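Local coordinates for protein beta-lactamase/D-alanine Carboxypeptidase (Yersinia pestis, PDB 3RJU) that probably acts as a serine hydrolase of the penicillin-binding protein and beta-lactamase family, cleaving beta-lactams or D-alanyl peptides through an acyl-enzyme, at residues V131-T136 with N219-A223; K137-W141 with D165-D169; S62-T68 with Y159-Y164; G192-L198 with I229-D235. All blocks are in the same frame, centred on the assembly; numbering follows the deposited sequence.

Interaction 1. Residues V131-T136 with N219-A223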
# COMPACT_ATOMS: atom_id res chain seq x y z
N VAL A 131 1.00 -8.84 -14.38
CA VAL A 131 1.22 -7.88 -13.29
C VAL A 131 2.06 -8.46 -12.15
O VAL A 131 1.90 -9.62 -11.76
CB VAL A 131 -0.14 -7.33 -12.77
CG1 VAL A 131 -0.86 -8.36 -11.92
CG2 VAL A 131 0.07 -6.04 -12.00
N PHE A 132 2.97 -7.64 -11.62
CA PHE A 132 3.77 -8.00 -10.44
C PHE A 132 4.72 -9.17 -10.69
O PHE A 132 5.02 -9.95 -9.78
CB PHE A 132 2.87 -8.28 -9.24
CG PHE A 132 1.93 -7.16 -8.92
CD1 PHE A 132 2.39 -5.85 -8.92
CD2 PHE A 132 0.58 -7.40 -8.64
CE1 PHE A 132 1.53 -4.78 -8.66
CE2 PHE A 132 -0.28 -6.33 -8.37
CZ PHE A 132 0.21 -5.02 -8.38
N THR A 133 5.23 -9.27 -11.92
CA THR A 133 6.17 -10.35 -12.23
C THR A 133 7.51 -9.89 -12.78
O THR A 133 8.46 -10.66 -12.76
CB THR A 133 5.55 -11.40 -13.20
OG1 THR A 133 5.34 -10.81 -14.48
CG2 THR A 133 4.22 -11.94 -12.66
N TRP A 134 7.60 -8.66 -13.28
CA TRP A 134 8.84 -8.11 -13.84
C TRP A 134 9.00 -6.65 -13.40
O TRP A 134 8.02 -5.91 -13.40
CB TRP A 134 8.82 -8.19 -15.38
CG TRP A 134 10.16 -7.82 -15.98
CD1 TRP A 134 11.14 -8.68 -16.40
CD2 TRP A 134 10.67 -6.49 -16.19
NE1 TRP A 134 12.22 -7.97 -16.85
CE2 TRP A 134 11.96 -6.62 -16.73
CE3 TRP A 134 10.17 -5.20 -15.96
CZ2 TRP A 134 12.76 -5.52 -17.06
CZ3 TRP A 134 10.95 -4.11 -16.27
CH2 TRP A 134 12.24 -4.27 -16.83
N PRO A 135 10.23 -6.22 -13.03
CA PRO A 135 11.49 -6.97 -13.04
C PRO A 135 11.61 -7.88 -11.83
O PRO A 135 10.99 -7.63 -10.78
CB PRO A 135 12.55 -5.87 -12.93
CG PRO A 135 11.85 -4.76 -12.14
CD PRO A 135 10.43 -4.80 -12.68
N THR A 136 12.42 -8.93 -11.97
CA THR A 136 12.76 -9.75 -10.81
C THR A 136 13.83 -9.04 -10.00
O THR A 136 14.40 -8.04 -10.45
CB THR A 136 13.30 -11.11 -11.24
OG1 THR A 136 14.58 -10.95 -11.86
CG2 THR A 136 12.33 -11.79 -12.21
N ASN A 219 2.71 -16.29 -8.40
CA ASN A 219 3.73 -15.80 -7.50
C ASN A 219 4.05 -14.35 -7.87
O ASN A 219 4.34 -14.05 -9.03
CB ASN A 219 4.96 -16.71 -7.65
CG ASN A 219 6.16 -16.27 -6.82
OD1 ASN A 219 6.59 -15.12 -6.88
ND2 ASN A 219 6.72 -17.20 -6.06
N THR A 220 3.96 -13.45 -6.89
CA THR A 220 4.21 -12.04 -7.12
C THR A 220 5.39 -11.52 -6.29
O THR A 220 5.51 -10.31 -6.01
CB THR A 220 2.96 -11.22 -6.77
OG1 THR A 220 2.55 -11.55 -5.44
CG2 THR A 220 1.81 -11.51 -7.76
N VAL A 221 6.29 -12.43 -5.92
CA VAL A 221 7.45 -12.04 -5.13
C VAL A 221 8.31 -10.96 -5.82
O VAL A 221 8.96 -10.15 -5.15
CB VAL A 221 8.30 -13.27 -4.75
CG1 VAL A 221 9.65 -12.84 -4.15
CG2 VAL A 221 7.53 -14.14 -3.78
N ALA A 222 8.29 -10.92 -7.15
CA ALA A 222 9.01 -9.87 -7.88
C ALA A 222 8.62 -8.46 -7.44
O ALA A 222 9.44 -7.54 -7.48
CB ALA A 222 8.82 -10.01 -9.37
N ALA A 223 7.36 -8.29 -7.02
CA ALA A 223 6.88 -6.98 -6.57
C ALA A 223 6.62 -6.99 -5.06
O ALA A 223 5.70 -6.34 -4.56
CB ALA A 223 5.60 -6.59 -7.34
O HOH W 1 9.12 -5.90 -9.88
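Phe-132 and Ala-223 make the main apolar contact. The methyl CB of Ala-223 lies 3.7 Å from CD1 of the Phe-132 ring and equally close to CB of Phe-132, while CG2 of Thr-220 packs against the same Phe-132 CB at 3.7 Å. Phe-132 CG stands beside its own backbone N (chi1 -54°), which carries the far side of the ring off, so that CB, CG and CD1 do the touching. Threonine suits this place, turning its methyl to the phenylalanine and its OG1 to Gly-228 O.

The second group of contacts sets a methyl among carbonyls. Ala-222 CB sits 3.5 Å from both Thr-133 O and Pro-135 O, and the small residue lets the two loops come this close. Both segments belong to irregular loops of the beta-lactamase fold: 131-136 carries a cis peptide before Pro-135 and runs into helix 137-144, while 219-223 opens with an Asx turn, Asn-219 OD1 accepting from Val-221 N at 2.9 Å.

No direct hydrogen bond joins the segments, but one water donates to Pro-135 O at 2.7 Å and also to Ala-222 O. Phe-132 O, buried here without a hydrogen-bonding partner, meets CA of Thr-220 at 3.5 Å in a CA-H...O contact.

Interaction 2. Residues K137-W141 with D165-D169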
# COMPACT_ATOMS: atom_id res chain seq x y z
N LYS A 137 14.11 -9.57 -8.81
CA LYS A 137 15.21 -9.05 -8.00
C LYS A 137 16.53 -9.05 -8.79
O LYS A 137 17.23 -8.04 -8.84
CB LYS A 137 15.39 -9.86 -6.71
CG LYS A 137 16.54 -9.35 -5.85
CD LYS A 137 16.67 -10.15 -4.57
CE LYS A 137 17.17 -11.56 -4.84
NZ LYS A 137 17.65 -12.22 -3.58
N ASP A 138 16.89 -10.18 -9.39
CA ASP A 138 18.12 -10.20 -10.18
C ASP A 138 18.09 -9.16 -11.31
O ASP A 138 19.10 -8.51 -11.56
CB ASP A 138 18.42 -11.59 -10.75
CG ASP A 138 18.87 -12.58 -9.69
OD1 ASP A 138 19.20 -12.15 -8.56
OD2 ASP A 138 18.89 -13.79 -9.99
N ASN A 139 16.95 -9.02 -11.99
CA ASN A 139 16.87 -8.00 -13.04
C ASN A 139 17.17 -6.61 -12.47
O ASN A 139 17.89 -5.81 -13.09
CB ASN A 139 15.48 -7.92 -13.67
CG ASN A 139 15.06 -9.18 -14.40
OD1 ASN A 139 13.86 -9.47 -14.48
ND2 ASN A 139 16.01 -9.93 -14.95
N ARG A 140 16.58 -6.31 -11.31
CA ARG A 140 16.74 -4.99 -10.71
C ARG A 140 18.19 -4.64 -10.44
O ARG A 140 18.66 -3.54 -10.75
CB ARG A 140 15.97 -4.88 -9.38
CG ARG A 140 14.49 -4.80 -9.54
CD ARG A 140 13.85 -4.43 -8.22
NE ARG A 140 13.81 -5.47 -7.19
CZ ARG A 140 12.92 -6.45 -7.14
NH1 ARG A 140 12.03 -6.61 -8.12
NH2 ARG A 140 12.92 -7.31 -6.12
N TRP A 141 18.91 -5.59 -9.84
CA TRP A 141 20.29 -5.32 -9.45
C TRP A 141 21.23 -5.32 -10.65
O TRP A 141 22.21 -4.58 -10.65
CB TRP A 141 20.73 -6.24 -8.31
CG TRP A 141 20.02 -5.83 -7.08
CD1 TRP A 141 18.77 -6.23 -6.67
CD2 TRP A 141 20.47 -4.86 -6.11
NE1 TRP A 141 18.43 -5.58 -5.50
CE2 TRP A 141 19.45 -4.73 -5.14
CE3 TRP A 141 21.63 -4.08 -5.98
CZ2 TRP A 141 19.57 -3.89 -4.04
CZ3 TRP A 141 21.74 -3.24 -4.88
CH2 TRP A 141 20.71 -3.13 -3.94
N ASP A 165 10.68 -1.99 -4.44
CA ASP A 165 11.18 -3.36 -4.51
C ASP A 165 12.67 -3.43 -4.14
O ASP A 165 13.10 -4.37 -3.46
CB ASP A 165 10.86 -3.97 -5.87
CG ASP A 165 9.37 -4.14 -6.06
OD1 ASP A 165 8.75 -4.66 -5.10
OD2 ASP A 165 8.83 -3.73 -7.11
N LEU A 166 13.44 -2.42 -4.54
CA LEU A 166 14.82 -2.32 -4.05
C LEU A 166 14.85 -2.23 -2.52
O LEU A 166 15.73 -2.79 -1.89
CB LEU A 166 15.57 -1.15 -4.68
CG LEU A 166 15.86 -1.29 -6.18
CD1 LEU A 166 16.35 0.03 -6.78
CD2 LEU A 166 16.87 -2.42 -6.46
N LEU A 167 13.90 -1.50 -1.94
CA LEU A 167 13.81 -1.42 -0.48
C LEU A 167 13.58 -2.80 0.12
O LEU A 167 14.24 -3.19 1.09
CB LEU A 167 12.70 -0.46 -0.06
CG LEU A 167 12.45 -0.30 1.44
CD1 LEU A 167 13.72 0.12 2.19
CD2 LEU A 167 11.31 0.69 1.68
N ALA A 168 12.64 -3.55 -0.44
CA ALA A 168 12.36 -4.90 0.06
C ALA A 168 13.62 -5.74 -0.04
O ALA A 168 13.94 -6.47 0.89
CB ALA A 168 11.22 -5.56 -0.71
N ASP A 169 14.34 -5.62 -1.15
CA ASP A 169 15.59 -6.36 -1.35
C ASP A 169 16.59 -6.03 -0.22
O ASP A 169 17.28 -6.92 0.32
CB ASP A 169 16.26 -6.02 -2.68
CG ASP A 169 15.39 -6.35 -3.91
OD1 ASP A 169 14.43 -7.16 -3.81
OD2 ASP A 169 15.67 -5.79 -4.98
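The helical segments 137-141 and 165-169 cross at -104°, their axes 10.6 Å apart, a separation bridged chiefly by the long Arg-140 and Trp-141 side chains. Arg-140 grips Asp-169 side-on: NE donates to OD2 at 2.9 Å and NH2 to OD1 at 2.8 Å. Guanidinium and carboxylate are nearly coplanar, 18° apart, and a bend at chi3 (-73°) turns the arginine head to meet both oxygens. Its flat group is held on each side, CB of Asp-165 lying over the centre of one face, 3.5 Å from CZ, and CA of Lys-137 over the opposite face nearer the rim.

Trp-141 adds a third donor, NE1 reaching Asp-169 OD2 at 2.8 Å from above the carboxylate plane. CD2 of Leu-166 rests over one face of the indole in a CH-pi contact, 4.0 Å from the centroid of the five-membered ring. Tryptophan thus serves as both apolar surface and N-H donor. The aliphatic part of Lys-137 runs alongside Asp-169 in the opposite direction, with CG 3.7 Å from OD1.

Arg-140 NH1 turns to Ala-222 O, and Asp-165 to Ser-226 and Gly-225. With OD2 taking two N-H groups and OD1 a third, the Asp-169 carboxylate is probably stabilised as the anion, its charge balanced by the arginine.

Interaction 3. Residues S62-T68 with Y159-Y164. With CIT (citric acid), chain B.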
# COMPACT_ATOMS: atom_id res chain seq x y z
N SER A 62 -0.63 -1.39 -4.33
CA SER A 62 0.37 -0.58 -3.61
C SER A 62 0.11 -0.36 -2.11
O SER A 62 0.91 0.29 -1.43
CB SER A 62 0.62 0.74 -4.33
OG SER A 62 1.18 0.50 -5.61
N ILE A 63 -0.99 -0.88 -1.58
CA ILE A 63 -1.11 -0.92 -0.12
C ILE A 63 0.10 -1.72 0.41
O ILE A 63 0.55 -1.52 1.55
CB ILE A 63 -2.46 -1.57 0.35
CG1 ILE A 63 -3.66 -0.78 -0.20
CG2 ILE A 63 -2.54 -1.64 1.84
CD1 ILE A 63 -3.71 0.67 0.19
N THR A 64 0.64 -2.58 -0.45
CA THR A 64 1.86 -3.35 -0.16
C THR A 64 2.97 -2.44 0.37
O THR A 64 3.70 -2.83 1.28
CB THR A 64 2.38 -4.05 -1.44
OG1 THR A 64 1.45 -5.06 -1.85
CG2 THR A 64 3.75 -4.72 -1.19
N LYS A 65 3.10 -1.24 -0.19
CA LYS A 65 4.18 -0.33 0.21
C LYS A 65 4.11 0.03 1.69
O LYS A 65 5.15 0.23 2.33
CB LYS A 65 4.13 0.95 -0.62
CG LYS A 65 4.44 0.72 -2.09
CD LYS A 65 4.50 2.03 -2.86
CE LYS A 65 4.98 1.85 -4.30
NZ LYS A 65 4.02 1.03 -5.12
N LEU A 66 2.90 0.11 2.25
CA LEU A 66 2.76 0.40 3.70
C LEU A 66 3.35 -0.72 4.54
O LEU A 66 3.90 -0.49 5.62
CB LEU A 66 1.29 0.60 4.08
CG LEU A 66 0.53 1.67 3.27
CD1 LEU A 66 -0.89 1.80 3.83
CD2 LEU A 66 1.29 3.00 3.34
N MSE A 67 3.23 -1.95 4.05
CA MSE A 67 3.83 -3.08 4.76
C MSE A 67 5.36 -3.12 4.60
O MSE A 67 6.07 -3.48 5.53
CB MSE A 67 3.18 -4.40 4.29
CG MSE A 67 1.70 -4.43 4.65
SE MSE A 67 0.80 -6.06 4.19
CE MSE A 67 -1.05 -5.47 4.52
N THR A 68 5.86 -2.76 3.43
CA THR A 68 7.31 -2.65 3.25
C THR A 68 7.87 -1.62 4.22
O THR A 68 8.86 -1.88 4.91
CB THR A 68 7.67 -2.25 1.82
OG1 THR A 68 6.89 -3.07 0.93
CG2 THR A 68 9.16 -2.45 1.56
N TYR A 159 6.74 9.04 -7.61
CA TYR A 159 6.25 7.76 -7.14
C TYR A 159 6.97 6.64 -7.87
O TYR A 159 7.07 6.66 -9.10
CB TYR A 159 4.77 7.67 -7.44
CG TYR A 159 4.08 6.47 -6.88
CD1 TYR A 159 3.64 6.46 -5.55
CD2 TYR A 159 3.85 5.34 -7.66
CE1 TYR A 159 2.98 5.37 -5.01
CE2 TYR A 159 3.18 4.23 -7.13
CZ TYR A 159 2.74 4.25 -5.81
OH TYR A 159 2.06 3.18 -5.29
N SER A 160 7.46 5.66 -7.11
CA SER A 160 8.25 4.59 -7.70
C SER A 160 7.91 3.21 -7.13
O SER A 160 7.83 3.02 -5.91
CB SER A 160 9.75 4.88 -7.56
OG SER A 160 10.50 3.80 -8.08
N ASN A 161 7.66 2.28 -8.04
CA ASN A 161 7.59 0.86 -7.72
C ASN A 161 8.98 0.25 -7.60
O ASN A 161 9.27 -0.44 -6.61
CB ASN A 161 6.75 0.15 -8.78
CG ASN A 161 5.30 0.60 -8.74
OD1 ASN A 161 4.76 0.86 -7.66
ND2 ASN A 161 4.66 0.69 -9.90
N LEU A 162 9.83 0.52 -8.59
CA LEU A 162 11.21 0.05 -8.57
C LEU A 162 11.90 0.32 -7.23
O LEU A 162 12.50 -0.58 -6.64
CB LEU A 162 12.00 0.73 -9.68
CG LEU A 162 13.50 0.46 -9.69
CD1 LEU A 162 13.76 -1.06 -9.83
CD2 LEU A 162 14.17 1.25 -10.82
N ALA A 163 11.83 1.56 -6.76
CA ALA A 163 12.49 1.93 -5.51
C ALA A 163 11.98 1.10 -4.33
O ALA A 163 12.77 0.74 -3.44
CB ALA A 163 12.33 3.44 -5.25
N TYR A 164 10.68 0.83 -4.29
CA TYR A 164 10.09 0.05 -3.21
C TYR A 164 10.49 -1.43 -3.24
O TYR A 164 10.63 -2.06 -2.19
CB TYR A 164 8.57 0.22 -3.15
CG TYR A 164 8.14 1.10 -2.01
CD1 TYR A 164 7.87 0.56 -0.76
CD2 TYR A 164 8.07 2.49 -2.16
CE1 TYR A 164 7.51 1.36 0.31
CE2 TYR A 164 7.71 3.31 -1.09
CZ TYR A 164 7.43 2.72 0.15
OH TYR A 164 7.07 3.50 1.22
C1 CIT B . -2.02 4.23 -11.13
O1 CIT B . -2.84 3.34 -11.47
O2 CIT B . -1.12 4.54 -11.92
C2 CIT B . -2.10 4.93 -9.79
C3 CIT B . -1.15 4.26 -8.79
O7 CIT B . 0.20 4.47 -9.26
C4 CIT B . -1.43 2.76 -8.67
C5 CIT B . -0.52 2.09 -7.66
O3 CIT B . -0.84 1.02 -7.11
O4 CIT B . 0.59 2.61 -7.38
C6 CIT B . -1.31 4.96 -7.45
O5 CIT B . -2.32 4.72 -6.75
O6 CIT B . -0.43 5.78 -7.07
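The Lys-65 side chain lies along the Tyr-164 ring and ends at the hydroxyl of Tyr-159. On one face of the Tyr-164 ring lies the lysine's aliphatic part, CG making a CH-pi contact 3.7 Å from the ring centroid, and CB of Thr-68 meets the ring at its edge, in plane. Over one face of the Tyr-159 ring, toward the rim, hangs citrate O6; Ser-62 OG lies at the edge, 2.8 Å from Tyr-159 OH. His-114 also stacks with this ring.

The lysine is apolar along most of its length and polar at the end, which suits a position between a ring face and a polar cluster. The Lys-65 chain runs extended along Tyr-164 and bends only at its last torsion (chi4 65°). This brings Lys-65 NZ to Asn-161 OD1 at 2.7 Å, nearly along the C=O axis. Lys-65 NZ also donates to Tyr-159 OH and to Ser-62 OG, each at 2.9 Å, and Ser-226 O is a further partner.

The arrangement is consistent with the SxxK motif of penicillin-binding proteins and class C beta-lactamases, serine and lysine lying one turn apart at the start of helix 64-77, with Tyr-159 and Asn-161 as the YxN element and Lys-302 NZ hydrogen-bonded to the tyrosine hydroxyl as in a K(T/S)G motif. In that family the serine is the nucleophile.

Citrate, probably from the crystallisation liquor, occupies the site: Ser-62 OG donates to its O3 at 2.6 Å, and Tyr-159 OH makes a weak bond to its O4. Asn-161 ND2 is held by Glu-121. Ser-160 OG accepts from Ala-163 N at 2.9 Å, a capping bond ahead of helix 162-175, and is hydrogen-bonded to Pro-119 O.

Interaction 4. Residues G192-L198 with I229-D235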
# COMPACT_ATOMS: atom_id res chain seq x y z
N GLY A 192 -2.31 -13.25 12.43
CA GLY A 192 -3.16 -14.32 11.94
C GLY A 192 -3.81 -13.99 10.61
O GLY A 192 -4.94 -14.41 10.34
N MSE A 193 -3.09 -13.23 9.77
CA MSE A 193 -3.54 -12.90 8.42
C MSE A 193 -3.17 -14.06 7.50
O MSE A 193 -2.16 -14.02 6.77
CB MSE A 193 -2.88 -11.61 7.95
CG MSE A 193 -3.29 -10.40 8.81
SE MSE A 193 -2.14 -8.85 8.56
CE MSE A 193 -2.72 -8.36 6.79
N LYS A 194 -4.00 -15.09 7.57
CA LYS A 194 -3.68 -16.40 7.03
C LYS A 194 -3.81 -16.43 5.52
O LYS A 194 -3.44 -17.42 4.90
CB LYS A 194 -4.61 -17.45 7.63
CG LYS A 194 -6.07 -17.09 7.37
CD LYS A 194 -7.05 -18.00 8.08
CE LYS A 194 -8.47 -17.48 7.88
NZ LYS A 194 -9.48 -18.28 8.64
N ASN A 195 -4.36 -15.37 4.94
CA ASN A 195 -4.48 -15.31 3.49
C ASN A 195 -3.71 -14.16 2.86
O ASN A 195 -4.02 -13.74 1.75
CB ASN A 195 -5.96 -15.24 3.08
CG ASN A 195 -6.65 -16.57 3.21
OD1 ASN A 195 -6.16 -17.57 2.70
ND2 ASN A 195 -7.76 -16.60 3.92
N THR A 196 -2.71 -13.65 3.57
CA THR A 196 -1.93 -12.51 3.09
C THR A 196 -0.55 -13.02 2.68
O THR A 196 0.21 -13.54 3.52
CB THR A 196 -1.85 -11.39 4.16
OG1 THR A 196 -3.18 -10.93 4.46
CG2 THR A 196 -1.00 -10.21 3.66
N THR A 197 -0.24 -12.91 1.39
CA THR A 197 0.83 -13.71 0.82
C THR A 197 1.29 -13.17 -0.53
O THR A 197 0.55 -12.45 -1.20
CB THR A 197 0.36 -15.18 0.65
OG1 THR A 197 1.45 -15.98 0.18
CG2 THR A 197 -0.81 -15.28 -0.34
N LEU A 198 2.52 -13.51 -0.91
CA LEU A 198 3.06 -13.26 -2.24
C LEU A 198 3.08 -14.55 -3.03
O LEU A 198 3.43 -14.57 -4.22
CB LEU A 198 4.49 -12.71 -2.14
CG LEU A 198 4.63 -11.34 -1.50
CD1 LEU A 198 6.05 -11.12 -0.96
CD2 LEU A 198 4.22 -10.24 -2.48
N ILE A 229 1.29 -7.99 -2.94
CA ILE A 229 0.65 -8.74 -1.86
C ILE A 229 -0.82 -9.06 -2.15
O ILE A 229 -1.59 -8.19 -2.56
CB ILE A 229 0.83 -8.05 -0.47
CG1 ILE A 229 2.30 -8.07 -0.05
CG2 ILE A 229 -0.06 -8.71 0.61
CD1 ILE A 229 2.57 -7.29 1.23
N TYR A 230 -1.19 -10.32 -1.99
CA TYR A 230 -2.59 -10.73 -1.97
C TYR A 230 -3.07 -10.72 -0.53
O TYR A 230 -2.31 -11.03 0.39
CB TYR A 230 -2.76 -12.14 -2.49
CG TYR A 230 -2.31 -12.41 -3.90
CD1 TYR A 230 -3.23 -12.39 -4.96
CD2 TYR A 230 -0.99 -12.78 -4.19
CE1 TYR A 230 -2.84 -12.69 -6.25
CE2 TYR A 230 -0.60 -13.08 -5.50
CZ TYR A 230 -1.53 -13.05 -6.51
OH TYR A 230 -1.14 -13.36 -7.80
N SER A 231 -4.34 -10.39 -0.32
CA SER A 231 -4.90 -10.47 1.02
C SER A 231 -6.40 -10.77 0.94
O SER A 231 -6.90 -11.26 -0.10
CB SER A 231 -4.61 -9.18 1.80
OG SER A 231 -4.93 -9.31 3.18
N THR A 232 -7.13 -10.47 2.02
CA THR A 232 -8.58 -10.59 2.01
C THR A 232 -9.13 -9.43 2.81
O THR A 232 -8.39 -8.80 3.59
CB THR A 232 -9.05 -11.88 2.71
OG1 THR A 232 -8.57 -11.86 4.07
CG2 THR A 232 -8.53 -13.14 1.99
N PRO A 233 -10.42 -9.12 2.65
CA PRO A 233 -10.97 -8.06 3.50
C PRO A 233 -10.76 -8.33 4.99
O PRO A 233 -10.37 -7.42 5.72
CB PRO A 233 -12.46 -8.06 3.13
CG PRO A 233 -12.44 -8.48 1.65
CD PRO A 233 -11.38 -9.57 1.62
N GLU A 234 -10.98 -9.56 5.46
CA GLU A 234 -10.87 -9.81 6.89
C GLU A 234 -9.42 -9.67 7.38
O GLU A 234 -9.17 -9.16 8.48
CB GLU A 234 -11.49 -11.17 7.28
CG GLU A 234 -10.68 -12.37 6.84
CD GLU A 234 -11.42 -13.68 6.97
OE1 GLU A 234 -12.54 -13.70 7.54
OE2 GLU A 234 -10.87 -14.71 6.51
N ASP A 235 -8.45 -10.11 6.57
CA ASP A 235 -7.04 -9.95 6.95
C ASP A 235 -6.70 -8.47 7.03
O ASP A 235 -6.00 -8.04 7.97
CB ASP A 235 -6.09 -10.60 5.94
CG ASP A 235 -5.98 -12.12 6.10
OD1 ASP A 235 -6.78 -12.74 6.83
OD2 ASP A 235 -5.08 -12.69 5.48
O HOH W 2 -7.88 -12.90 9.33
O HOH W 3 -11.54 -17.23 7.09
O HOH W 4 -8.51 -14.29 5.36
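Asp-235 OD2 takes two hydrogen bonds from the 192-198 loop, from Asn-195 N on its syn lone pair and from Thr-196 OG1 on its anti lone pair, each 2.8 Å long. The aspartate stands in the first turn of helix 233-241, and its carboxylate fastens the type I beta turn of Met-193 to Thr-196. Next to this lies a single antiparallel bridge, the hydrogen-bonded pair Thr-197 and Tyr-230: Thr-197 N donates to Tyr-230 O, and Tyr-230 N returns to Thr-197 O at 2.9 Å.

Thr-196 links the two sites. Its OG1 also accepts from Ser-231 OG at 2.7 Å, making a relay from serine to threonine to aspartate, while its CG2, anti to the backbone N, turns to CG2 of Ile-229 at 3.5 Å. A beta-branched residue with one hydroxyl and one methyl serves both purposes. Leu-198 CD2 continues the apolar side against Ile-229 CG1, and Met-193, a selenomethionine, lays its CE near Asp-235 O.

In the next shell, Thr-232 N-caps the helix, its OG1 accepting from Asp-235 N, and its CG2 packs against Asn-195 CB at 3.5 Å. Asn-195 OD1 is held by Arg-207 and Gln-204, and Tyr-230 OH by Gly-218 O. Gly-192, with positive phi, ends helix 179-191 in a Schellman motif and lets the chain enter the turn.

Waters extend the network outward: one molecule joins Lys-194 NZ to Glu-234 OE2, whereas another accepts from Asn-195 ND2 and Thr-232 OG1 and donates to Glu-234 OE2 and, at 2.7 Å, to Asp-235 OD1.

Interaction 3 lies nearest the middle of the chain, its centre about 6 Å from the chain's centre, and holds the likely catalytic groups. Interactions 2 and 4 are also mostly buried, whereas interaction 1 is only partly so. Helix 162-175 serves both interaction 2 and interaction 3, giving a carboxylate for charge pairing in one and a ring for the lysine chain in the other. Interaction 1 touches interaction 2 through Ala-222 O and Arg-140 NH1, and interaction 4 through Thr-220 N and Leu-198 O, both probable hydrogen bonds. Thr-64 OG1 and Ile-229 N similarly join interactions 3 and 4. Methyl packing dominates interaction 1, while interaction 4 combines a strand bridge with a helix start.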